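Local coordinates for putative trp repressor binding protein (Lactobacillus acidophilus NCFM, PDB 3EDO), which binds flavin mononucleotide in a flavodoxin-like domain and probably transfers electrons, perhaps as an oxidoreductase acting on NAD(P)H, at residues I82-V86 against V109-S115. Sequence-based numbering, arbitrary orientation.
Sequences IGSPV and VASFFTS. With FMN (flavin mononucleotide), chain C.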
# COMPACT_ATOMS: atom_id res chain seq x y z
N ILE A 82 -2.91 0.95 3.46
CA ILE A 82 -1.73 0.56 2.67
C ILE A 82 -1.37 1.72 1.74
O ILE A 82 -2.17 2.14 0.91
CB ILE A 82 -2.03 -0.68 1.84
CG1 ILE A 82 -2.44 -1.85 2.77
CG2 ILE A 82 -0.84 -1.03 0.95
CD1 ILE A 82 -2.86 -3.09 2.06
N GLY A 83 -0.16 2.22 1.90
CA GLY A 83 0.34 3.33 1.08
C GLY A 83 1.30 2.89 -0.00
O GLY A 83 2.15 2.01 0.19
N SER A 84 1.16 3.52 -1.16
CA SER A 84 2.04 3.26 -2.28
C SER A 84 2.10 4.48 -3.18
O SER A 84 1.14 5.24 -3.27
CB SER A 84 1.45 2.11 -3.11
OG SER A 84 2.21 1.82 -4.30
N PRO A 85 3.19 4.61 -3.95
CA PRO A 85 3.14 5.49 -5.13
C PRO A 85 2.24 4.90 -6.21
O PRO A 85 1.97 3.68 -6.24
CB PRO A 85 4.60 5.49 -5.61
CG PRO A 85 5.13 4.13 -5.21
CD PRO A 85 4.49 3.90 -3.85
N VAL A 86 1.81 5.75 -7.13
CA VAL A 86 1.25 5.29 -8.38
C VAL A 86 2.39 5.02 -9.34
O VAL A 86 3.19 5.90 -9.63
CB VAL A 86 0.27 6.34 -8.97
CG1 VAL A 86 -0.23 5.92 -10.35
CG2 VAL A 86 -0.89 6.59 -8.02
N VAL A 109 -9.66 -2.85 4.75
CA VAL A 109 -8.46 -2.38 4.08
C VAL A 109 -8.81 -1.11 3.32
O VAL A 109 -9.84 -1.04 2.66
CB VAL A 109 -7.97 -3.45 3.08
CG1 VAL A 109 -6.76 -2.92 2.27
CG2 VAL A 109 -7.62 -4.75 3.78
N ALA A 110 -7.90 -0.13 3.33
CA ALA A 110 -8.01 0.99 2.40
C ALA A 110 -6.62 1.29 1.90
O ALA A 110 -5.64 0.96 2.57
CB ALA A 110 -8.63 2.19 3.06
N SER A 111 -6.52 1.90 0.73
CA SER A 111 -5.21 2.32 0.23
C SER A 111 -5.16 3.81 -0.00
O SER A 111 -6.05 4.38 -0.61
CB SER A 111 -4.85 1.59 -1.05
OG SER A 111 -3.56 2.00 -1.54
N PHE A 112 -4.08 4.42 0.48
CA PHE A 112 -3.73 5.79 0.13
C PHE A 112 -2.58 5.76 -0.84
O PHE A 112 -1.64 4.98 -0.69
CB PHE A 112 -3.42 6.67 1.37
CG PHE A 112 -2.24 6.20 2.22
CD1 PHE A 112 -2.39 5.17 3.13
CD2 PHE A 112 -0.99 6.82 2.11
CE1 PHE A 112 -1.34 4.77 3.93
CE2 PHE A 112 0.06 6.43 2.91
CZ PHE A 112 -0.11 5.40 3.81
N PHE A 113 -2.66 6.61 -1.85
CA PHE A 113 -1.58 6.68 -2.81
C PHE A 113 -1.01 8.10 -2.85
O PHE A 113 -1.73 9.08 -2.62
CB PHE A 113 -2.01 6.20 -4.22
CG PHE A 113 -3.16 6.92 -4.83
CD1 PHE A 113 -2.97 8.10 -5.54
CD2 PHE A 113 -4.45 6.45 -4.71
CE1 PHE A 113 -4.01 8.78 -6.11
CE2 PHE A 113 -5.50 7.12 -5.32
CZ PHE A 113 -5.28 8.29 -6.02
N THR A 114 0.25 8.19 -3.26
CA THR A 114 0.81 9.46 -3.69
C THR A 114 1.17 9.36 -5.16
O THR A 114 1.41 8.28 -5.69
CB THR A 114 2.00 9.91 -2.82
OG1 THR A 114 3.17 9.12 -3.09
CG2 THR A 114 1.66 9.92 -1.32
N SER A 115 1.16 10.51 -5.82
CA SER A 115 1.30 10.55 -7.28
C SER A 115 1.68 11.95 -7.72
O SER A 115 1.71 12.89 -6.94
CB SER A 115 -0.01 10.17 -7.96
OG SER A 115 -0.91 11.28 -7.86
N1 FMN C . 2.90 9.55 -11.05
C2 FMN C . 1.68 9.70 -11.58
O2 FMN C . 0.97 10.68 -11.31
N3 FMN C . 1.20 8.75 -12.44
C4 FMN C . 1.93 7.66 -12.85
O4 FMN C . 1.36 6.79 -13.55
C4A FMN C . 3.22 7.53 -12.33
N5 FMN C . 4.04 6.48 -12.70
C5A FMN C . 5.26 6.34 -12.06
C6 FMN C . 6.06 5.24 -12.39
C7 FMN C . 7.30 5.05 -11.77
C7M FMN C . 8.06 3.78 -12.00
C8 FMN C . 7.76 6.01 -10.87
C8M FMN C . 9.08 5.85 -10.13
C9 FMN C . 6.97 7.09 -10.51
C9A FMN C . 5.71 7.28 -11.12
N10 FMN C . 4.89 8.37 -10.80
C10 FMN C . 3.67 8.48 -11.40
C1' FMN C . 5.30 9.34 -9.74
C2' FMN C . 5.01 8.77 -8.35
O2' FMN C . 3.70 8.25 -8.23
C3' FMN C . 5.21 9.87 -7.31
O3' FMN C . 6.49 10.47 -7.49
C4' FMN C . 5.06 9.32 -5.88
O4' FMN C . 4.68 10.35 -5.00
C5' FMN C . 6.36 8.73 -5.40
O5' FMN C . 6.15 8.06 -4.15
P FMN C . 7.42 7.46 -3.42
O1P FMN C . 8.40 8.59 -3.23
O2P FMN C . 8.01 6.32 -4.23
O3P FMN C . 6.85 7.00 -2.08
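The Phe112 ring lies flat over Gly83, the residue paired with it on the adjacent strand. Gly83 CA sits 3.5 Å from the ring centroid in a CH-pi contact, 12° off the ring normal. A side chain at Gly83 would clash with the ring, so glycine suits this position. The two strands are parallel neighbours. Backbone hydrogen bonds join them, from Ile82 N to Ala110 O (2.9 Å), Ser84 N to Phe112 O (3.2 Å), Thr114 N to Ser84 O (3.1 Å) and Val86 N to Thr114 O (2.9 Å). The bond from Phe112 N to Ile82 O (3.0 Å) is weak. Ser111 OG donates to the same Ile82 O (2.8 Å) and also hydrogen-bonds Tyr123 of helix 120-130. At the C-terminal ends both strands reach FMN, as in flavodoxins. FMN O2' donates to Val86 O (2.8 Å), and Thr114 OG1 hydrogen-bonds FMN O4' (2.7 Å). Phe113 lies on the opposite face from Phe112, and its CD1 meets Val86 CG2 at 3.6 Å. The pair lies inside the central sheet, between strands 6-10 and 135-141. Helix 16-27 packs on the face of Phe112 and Thr114, while helices 94-101 and 120-130 pack on that of Ile82 and Ser84.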